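PDB 4QHS: flagellar regulatory protein C from Vibrio cholerae, which probably hydrolyses ATP as a heptameric AAA+ activator of sigma-54 RNA polymerase, switching on transcription of flagellar genes. Local coordinates for residues G103-A108 against I147-R152; F69-C74 against T112-E117. All coordinates share one frame; numbering follows the deposited sequence.

Contact 1. Residues G103-A108 against I147-R152; sequences GKFEQA and IKLDVR
With chi1 at 175°, Val151 turns CG1 opposite its own backbone N and CG2 opposite its carbonyl carbon, so that both methyls reach the end of helix 104-107. CG1 meets the methyl CB of Ala108 at 3.9 Å, while CG2 lies against two backbone oxygens, 3.5 Å from Ala108 O and 3.7 Å from Phe105 O. Leu149 straddles Phe105 by its fork: CD2 is 3.6 Å from Phe105 O and CD1 is 4.0 Å from Phe105 CB. No hydrogen bond joins the two segments; Gln109, just beyond the helix, supplies polar links to Lys148 O and Asp150 N.

At the upstream edge, Ile147 CD1 comes within 4.2 Å of Glu106 CD. That carboxylate bends back over its own helix, where OE1 takes the N-H of the N-cap residue Gly103 from above the carboxylate plane, Gly103 N to Glu106 OE1 being 3.0 Å, as in the reciprocal half of a capping box. The same oxygen forms a salt bridge with Arg140. The short helix after the GAFTGA loop, hallmark of sigma-54 activators, thus packs on the second strand and exit of what is probably the pre-sensor 1 hairpin, shared with other AAA+ proteins of that clade.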
ATOM      1  N   GLY A 103      34.420 -10.866   5.380  1.00 41.37           N
ATOM      2  CA  GLY A 103      33.449 -11.917   5.535  1.00 41.55           C
ATOM      3  C   GLY A 103      33.957 -13.171   6.204  1.00 48.78           C
ATOM      4  O   GLY A 103      35.124 -13.323   6.468  1.00 39.00           O
ATOM      5  N   LYS A 104      33.044 -14.089   6.435  1.00 46.30           N
ATOM      6  CA  LYS A 104      33.374 -15.374   6.977  1.00 39.40           C
ATOM      7  C   LYS A 104      34.172 -16.210   6.025  1.00 43.02           C
ATOM      8  O   LYS A 104      35.005 -16.956   6.444  1.00 42.42           O
ATOM      9  CB  LYS A 104      32.126 -16.126   7.355  1.00 43.44           C
ATOM     10  CG  LYS A 104      31.334 -15.488   8.419  1.00 49.65           C
ATOM     11  CD  LYS A 104      32.024 -15.510   9.713  1.00 49.87           C
ATOM     12  CE  LYS A 104      31.113 -16.095  10.725  1.00 63.56           C
ATOM     13  NZ  LYS A 104      31.198 -15.410  12.022  1.00 76.76           N
ATOM     14  N   PHE A 105      33.951 -16.048   4.744  1.00 35.88           N
ATOM     15  CA  PHE A 105      34.737 -16.780   3.794  1.00 36.31           C
ATOM     16  C   PHE A 105      36.176 -16.347   3.834  1.00 36.07           C
ATOM     17  O   PHE A 105      37.040 -17.143   3.671  1.00 43.42           O
ATOM     18  CB  PHE A 105      34.168 -16.636   2.391  1.00 40.07           C
ATOM     19  CG  PHE A 105      32.945 -17.436   2.158  1.00 36.52           C
ATOM     20  CD1 PHE A 105      33.012 -18.783   2.040  1.00 44.87           C
ATOM     21  CD2 PHE A 105      31.734 -16.846   2.064  1.00 34.51           C
ATOM     22  CE1 PHE A 105      31.908 -19.496   1.836  1.00 50.41           C
ATOM     23  CE2 PHE A 105      30.640 -17.574   1.863  1.00 42.99           C
ATOM     24  CZ  PHE A 105      30.726 -18.892   1.747  1.00 41.82           C
ATOM     25  N   GLU A 106      36.415 -15.070   4.054  1.00 36.24           N
ATOM     26  CA  GLU A 106      37.773 -14.545   4.191  1.00 43.86           C
ATOM     27  C   GLU A 106      38.470 -15.111   5.426  1.00 43.30           C
ATOM     28  O   GLU A 106      39.631 -15.515   5.360  1.00 51.93           O
ATOM     29  CB  GLU A 106      37.779 -13.017   4.275  1.00 45.71           C
ATOM     30  CG  GLU A 106      37.416 -12.268   3.014  1.00 47.84           C
ATOM     31  CD  GLU A 106      37.352 -10.760   3.259  1.00 53.04           C
ATOM     32  OE1 GLU A 106      36.248 -10.178   3.124  1.00 47.50           O
ATOM     33  OE2 GLU A 106      38.403 -10.164   3.609  1.00 51.62           O
ATOM     34  N   GLN A 107      37.763 -15.169   6.526  1.00 38.23           N
ATOM     35  CA  GLN A 107      38.337 -15.658   7.743  1.00 44.69           C
ATOM     36  C   GLN A 107      38.650 -17.125   7.707  1.00 43.32           C
ATOM     37  O   GLN A 107      39.414 -17.580   8.496  1.00 50.00           O
ATOM     38  CB  GLN A 107      37.412 -15.412   8.903  1.00 50.40           C
ATOM     39  CG  GLN A 107      37.192 -13.998   9.211  1.00 60.88           C
ATOM     40  CD  GLN A 107      35.985 -13.811  10.047  1.00 76.75           C
ATOM     41  OE1 GLN A 107      35.908 -14.292  11.155  1.00 82.52           O
ATOM     42  NE2 GLN A 107      35.021 -13.128   9.519  1.00 88.73           N
ATOM     43  N   ALA A 108      38.039 -17.851   6.791  1.00 36.54           N
ATOM     44  CA  ALA A 108      38.133 -19.300   6.726  1.00 40.22           C
ATOM     45  C   ALA A 108      39.188 -19.713   5.734  1.00 44.51           C
ATOM     46  O   ALA A 108      39.358 -20.905   5.449  1.00 44.92           O
ATOM     47  CB  ALA A 108      36.783 -19.920   6.344  1.00 33.10           C
ATOM     48  N   ILE A 147      38.086 -11.553  -4.048  1.00 48.77           N
ATOM     49  CA  ILE A 147      39.146 -12.209  -3.294  1.00 45.77           C
ATOM     50  C   ILE A 147      39.169 -13.705  -3.620  1.00 51.09           C
ATOM     51  O   ILE A 147      38.151 -14.394  -3.499  1.00 47.61           O
ATOM     52  CB  ILE A 147      38.961 -12.012  -1.770  1.00 50.00           C
ATOM     53  CG1 ILE A 147      39.007 -10.526  -1.409  1.00 56.29           C
ATOM     54  CG2 ILE A 147      40.022 -12.760  -0.986  1.00 56.40           C
ATOM     55  CD1 ILE A 147      37.690  -9.998  -0.865  1.00 60.28           C
ATOM     56  N   LYS A 148      40.328 -14.195  -4.054  1.00 51.06           N
ATOM     57  CA  LYS A 148      40.535 -15.622  -4.293  1.00 42.23           C
ATOM     58  C   LYS A 148      40.313 -16.426  -3.016  1.00 48.00           C
ATOM     59  O   LYS A 148      40.797 -16.036  -1.948  1.00 41.78           O
ATOM     60  CB  LYS A 148      41.945 -15.869  -4.813  1.00 45.33           C
ATOM     61  CG  LYS A 148      41.994 -16.641  -6.108  1.00 66.60           C
ATOM     62  CD  LYS A 148      41.998 -15.703  -7.313  1.00 77.63           C
ATOM     63  CE  LYS A 148      43.389 -15.127  -7.575  1.00 79.84           C
ATOM     64  NZ  LYS A 148      43.388 -14.168  -8.729  1.00 81.36           N
ATOM     65  N   LEU A 149      39.665 -17.571  -3.130  1.00 43.92           N
ATOM     66  CA  LEU A 149      39.354 -18.394  -1.987  1.00 39.03           C
ATOM     67  C   LEU A 149      39.927 -19.789  -2.046  1.00 44.90           C
ATOM     68  O   LEU A 149      40.076 -20.352  -3.090  1.00 50.67           O
ATOM     69  CB  LEU A 149      37.855 -18.496  -1.833  1.00 36.61           C
ATOM     70  CG  LEU A 149      37.126 -17.319  -1.231  1.00 34.96           C
ATOM     71  CD1 LEU A 149      35.681 -17.595  -1.144  1.00 28.71           C
ATOM     72  CD2 LEU A 149      37.664 -17.055   0.127  1.00 34.34           C
ATOM     73  N   ASP A 150      40.231 -20.330  -0.888  1.00 40.43           N
ATOM     74  CA  ASP A 150      40.709 -21.698  -0.710  1.00 49.49           C
ATOM     75  C   ASP A 150      40.064 -22.232   0.569  1.00 42.03           C
ATOM     76  O   ASP A 150      40.690 -22.246   1.630  1.00 47.78           O
ATOM     77  CB  ASP A 150      42.238 -21.746  -0.615  1.00 55.11           C
ATOM     78  CG  ASP A 150      42.776 -23.154  -0.294  1.00 69.01           C
ATOM     79  OD1 ASP A 150      42.221 -24.156  -0.796  1.00 61.53           O
ATOM     80  OD2 ASP A 150      43.765 -23.252   0.469  1.00 78.51           O
ATOM     81  N   VAL A 151      38.802 -22.627   0.464  1.00 42.68           N
ATOM     82  CA  VAL A 151      37.966 -22.895   1.629  1.00 42.51           C
ATOM     83  C   VAL A 151      37.079 -24.140   1.426  1.00 39.86           C
ATOM     84  O   VAL A 151      36.396 -24.276   0.415  1.00 31.27           O
ATOM     85  CB  VAL A 151      37.055 -21.670   1.960  1.00 45.38           C
ATOM     86  CG1 VAL A 151      36.089 -21.988   3.102  1.00 35.11           C
ATOM     87  CG2 VAL A 151      37.892 -20.430   2.293  1.00 43.43           C
ATOM     88  N   ARG A 152      37.107 -25.038   2.403  1.00 37.37           N
ATOM     89  CA  ARG A 152      36.288 -26.237   2.391  1.00 32.34           C
ATOM     90  C   ARG A 152      34.935 -25.896   2.989  1.00 38.02           C
ATOM     91  O   ARG A 152      34.849 -25.271   4.053  1.00 37.97           O
ATOM     92  CB  ARG A 152      36.960 -27.363   3.191  1.00 43.05           C
ATOM     93  CG  ARG A 152      36.560 -28.779   2.784  1.00 40.89           C
ATOM     94  CD  ARG A 152      35.587 -29.427   3.756  1.00 34.75           C
ATOM     95  NE  ARG A 152      35.162 -30.743   3.271  1.00 49.15           N
ATOM     96  CZ  ARG A 152      35.767 -31.894   3.557  1.00 50.54           C
ATOM     97  NH1 ARG A 152      36.832 -31.913   4.349  1.00 39.23           N
ATOM     98  NH2 ARG A 152      35.300 -33.038   3.055  1.00 38.67           N
TER

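Contact 2. Residues F69-C74 against T112-E117; sequences FIAINC and TILLDE
Five backbone hydrogen bonds zip Phe69-Cys74 to Thr112-Glu117 in parallel register, alternating in direction from Ile70 N to Thr112 O (2.9 Å) through to Cys74 N and Asp116 O. The shortest, Leu114 N to Ile70 O at 2.7 Å, is nearly straight (166° at the hydrogen). The same oxygen also receives a CA-H...O contact from Ile113 CA, 3.2 Å from Ile70 O.

Apolar side chains pair on both faces of the sheet. On one, the Phe69 ring, swung away from its backbone N (chi1 -176°), slants across Thr112, with CD1 4.1 Å from Thr112 CB, and Ala71 CB touches Leu114 CD2. On the other, Ile72 CG2 meets Leu115 CD2 at 3.8 Å, and helix 82-87 packs over both residues.

Strand 112-116 with Glu117 is the Walker B segment of the AAA+ core, hydrophobic residues running into Asp116 and Glu117.

Polar groups gather at this C-terminal end. Asn73 and Glu117 run alongside each other, flat ends turned by 40°, Asn73 OD1 approaching the aliphatic Glu117 CB at 3.8 Å; the pair probably corresponds to the glutamate switch of related activators. Asn73 OD1 accepts from Ala75 N, and Asp116 OD1 bonds Thr156 OG1.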
ATOM      1  N   PHE A  69      38.718 -22.939  11.434  1.00 61.91           N
ATOM      2  CA  PHE A  69      37.399 -23.498  11.381  1.00 50.94           C
ATOM      3  C   PHE A  69      36.418 -22.430  11.752  1.00 48.99           C
ATOM      4  O   PHE A  69      36.458 -21.925  12.834  1.00 54.90           O
ATOM      5  CB  PHE A  69      37.267 -24.627  12.359  1.00 51.51           C
ATOM      6  CG  PHE A  69      35.972 -25.309  12.293  1.00 48.21           C
ATOM      7  CD1 PHE A  69      35.757 -26.307  11.400  1.00 45.67           C
ATOM      8  CD2 PHE A  69      34.964 -24.956  13.116  1.00 53.18           C
ATOM      9  CE1 PHE A  69      34.577 -26.932  11.343  1.00 44.37           C
ATOM     10  CE2 PHE A  69      33.775 -25.588  13.049  1.00 50.99           C
ATOM     11  CZ  PHE A  69      33.582 -26.576  12.156  1.00 39.17           C
ATOM     12  N   ILE A  70      35.519 -22.115  10.848  1.00 40.29           N
ATOM     13  CA  ILE A  70      34.656 -20.947  10.966  1.00 47.41           C
ATOM     14  C   ILE A  70      33.196 -21.372  10.819  1.00 47.96           C
ATOM     15  O   ILE A  70      32.838 -22.030   9.853  1.00 47.13           O
ATOM     16  CB  ILE A  70      34.998 -19.879   9.893  1.00 42.75           C
ATOM     17  CG1 ILE A  70      36.488 -19.510   9.924  1.00 40.58           C
ATOM     18  CG2 ILE A  70      34.104 -18.647  10.037  1.00 47.05           C
ATOM     19  CD1 ILE A  70      36.935 -18.775  11.182  1.00 44.10           C
ATOM     20  N   ALA A  71      32.359 -20.988  11.774  1.00 42.35           N
ATOM     21  CA  ALA A  71      30.968 -21.424  11.780  1.00 48.56           C
ATOM     22  C   ALA A  71      30.004 -20.230  11.830  1.00 43.32           C
ATOM     23  O   ALA A  71      30.166 -19.331  12.652  1.00 54.98           O
ATOM     24  CB  ALA A  71      30.717 -22.369  12.970  1.00 39.75           C
ATOM     25  N   ILE A  72      29.009 -20.223  10.949  1.00 46.52           N
ATOM     26  CA  ILE A  72      27.923 -19.240  11.024  1.00 46.89           C
ATOM     27  C   ILE A  72      26.558 -19.942  10.997  1.00 44.40           C
ATOM     28  O   ILE A  72      26.358 -20.916  10.272  1.00 45.57           O
ATOM     29  CB  ILE A  72      28.019 -18.198   9.881  1.00 39.10           C
ATOM     30  CG1 ILE A  72      26.783 -17.302   9.865  1.00 48.53           C
ATOM     31  CG2 ILE A  72      28.183 -18.883   8.536  1.00 34.36           C
ATOM     32  CD1 ILE A  72      26.971 -16.007   9.083  1.00 46.49           C
ATOM     33  N   ASN A  73      25.626 -19.466  11.817  1.00 50.01           N
ATOM     34  CA  ASN A  73      24.284 -20.026  11.801  1.00 45.00           C
ATOM     35  C   ASN A  73      23.336 -19.122  11.035  1.00 41.28           C
ATOM     36  O   ASN A  73      22.829 -18.122  11.560  1.00 38.19           O
ATOM     37  CB  ASN A  73      23.752 -20.257  13.214  1.00 47.84           C
ATOM     38  CG  ASN A  73      22.489 -21.113  13.222  1.00 50.98           C
ATOM     39  OD1 ASN A  73      21.633 -21.009  12.336  1.00 48.23           O
ATOM     40  ND2 ASN A  73      22.378 -21.977  14.216  1.00 58.44           N
ATOM     41  N   CYS A  74      23.093 -19.516   9.793  1.00 35.79           N
ATOM     42  CA  CYS A  74      22.229 -18.796   8.872  1.00 41.24           C
ATOM     43  C   CYS A  74      20.812 -18.543   9.385  1.00 46.77           C
ATOM     44  O   CYS A  74      20.097 -17.734   8.825  1.00 50.38           O
ATOM     45  CB  CYS A  74      22.163 -19.567   7.551  1.00 46.07           C
ATOM     46  SG  CYS A  74      23.798 -20.012   6.900  1.00 55.55           S
ATOM     47  N   THR A 112      38.185 -24.198   6.864  1.00 35.11           N
ATOM     48  CA  THR A 112      36.849 -24.761   6.658  1.00 33.01           C
ATOM     49  C   THR A 112      35.768 -23.823   7.142  1.00 32.92           C
ATOM     50  O   THR A 112      35.913 -23.173   8.189  1.00 40.54           O
ATOM     51  CB  THR A 112      36.686 -26.114   7.395  1.00 38.80           C
ATOM     52  OG1 THR A 112      37.618 -27.048   6.863  1.00 39.79           O
ATOM     53  CG2 THR A 112      35.294 -26.668   7.219  1.00 38.91           C
ATOM     54  N   ILE A 113      34.695 -23.698   6.396  1.00 34.60           N
ATOM     55  CA  ILE A 113      33.555 -22.944   6.855  1.00 30.39           C
ATOM     56  C   ILE A 113      32.353 -23.850   6.993  1.00 36.91           C
ATOM     57  O   ILE A 113      32.131 -24.700   6.185  1.00 31.13           O
ATOM     58  CB  ILE A 113      33.254 -21.732   5.971  1.00 31.67           C
ATOM     59  CG1 ILE A 113      32.190 -20.855   6.611  1.00 32.18           C
ATOM     60  CG2 ILE A 113      32.777 -22.146   4.658  1.00 27.51           C
ATOM     61  CD1 ILE A 113      32.137 -19.479   6.080  1.00 28.04           C
ATOM     62  N   LEU A 114      31.617 -23.669   8.069  1.00 29.32           N
ATOM     63  CA  LEU A 114      30.400 -24.378   8.317  1.00 33.80           C
ATOM     64  C   LEU A 114      29.219 -23.461   8.153  1.00 37.04           C
ATOM     65  O   LEU A 114      29.095 -22.496   8.837  1.00 38.41           O
ATOM     66  CB  LEU A 114      30.394 -24.962   9.711  1.00 33.93           C
ATOM     67  CG  LEU A 114      29.045 -25.401  10.248  1.00 35.95           C
ATOM     68  CD1 LEU A 114      28.427 -26.423   9.380  1.00 31.29           C
ATOM     69  CD2 LEU A 114      29.227 -25.944  11.586  1.00 36.01           C
ATOM     70  N   LEU A 115      28.351 -23.781   7.222  1.00 34.41           N
ATOM     71  CA  LEU A 115      27.163 -23.006   7.025  1.00 35.79           C
ATOM     72  C   LEU A 115      25.985 -23.736   7.604  1.00 44.19           C
ATOM     73  O   LEU A 115      25.385 -24.539   6.957  1.00 40.64           O
ATOM     74  CB  LEU A 115      26.945 -22.740   5.561  1.00 32.73           C
ATOM     75  CG  LEU A 115      28.117 -22.150   4.829  1.00 32.49           C
ATOM     76  CD1 LEU A 115      27.852 -22.298   3.414  1.00 37.35           C
ATOM     77  CD2 LEU A 115      28.275 -20.729   5.166  1.00 27.98           C
ATOM     78  N   ASP A 116      25.682 -23.436   8.848  1.00 36.51           N
ATOM     79  CA  ASP A 116      24.678 -24.114   9.608  1.00 38.44           C
ATOM     80  C   ASP A 116      23.320 -23.622   9.208  1.00 43.05           C
ATOM     81  O   ASP A 116      23.112 -22.459   9.066  1.00 39.36           O
ATOM     82  CB  ASP A 116      24.903 -23.825  11.069  1.00 37.74           C
ATOM     83  CG  ASP A 116      24.863 -25.031  11.911  1.00 55.74           C
ATOM     84  OD1 ASP A 116      24.184 -25.991  11.577  1.00 65.24           O
ATOM     85  OD2 ASP A 116      25.497 -25.010  12.956  1.00 64.14           O
ATOM     86  N   GLU A 117      22.405 -24.540   9.006  1.00 38.29           N
ATOM     87  CA  GLU A 117      21.043 -24.213   8.661  1.00 40.33           C
ATOM     88  C   GLU A 117      20.931 -23.374   7.390  1.00 42.56           C
ATOM     89  O   GLU A 117      20.425 -22.290   7.398  1.00 48.93           O
ATOM     90  CB  GLU A 117      20.371 -23.533   9.839  1.00 49.24           C
ATOM     91  CG  GLU A 117      20.127 -24.433  11.011  1.00 60.20           C
ATOM     92  CD  GLU A 117      19.368 -25.665  10.617  1.00 79.31           C
ATOM     93  OE1 GLU A 117      19.779 -26.771  10.980  1.00 86.46           O
ATOM     94  OE2 GLU A 117      18.364 -25.529   9.912  1.00 89.73           O
TER

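In the fold
Contact 2 lies about 7 Å from the centre of the chain, within the parallel sheet, whereas contact 1 lies about 19 Å out, where the inserts join the core; their centres are 12 Å apart. Chemistry follows position: 69-74 and 112-117 are joined by main-chain bonds, with side chains packing on both faces, while 103-108 and 147-152 meet mainly through aliphatic groups laid on carbonyl oxygens and one another, without a hydrogen bond. Helix 104-107 leads into strand 112-116, and Arg152 begins the next strand, its O 2.8 Å from Ile113 N in a probable hydrogen bond. Lys104 CB packs 3.6 Å from Ile113 CD1 and Ala108 rests on Ile70, the helix lying over that sheet face.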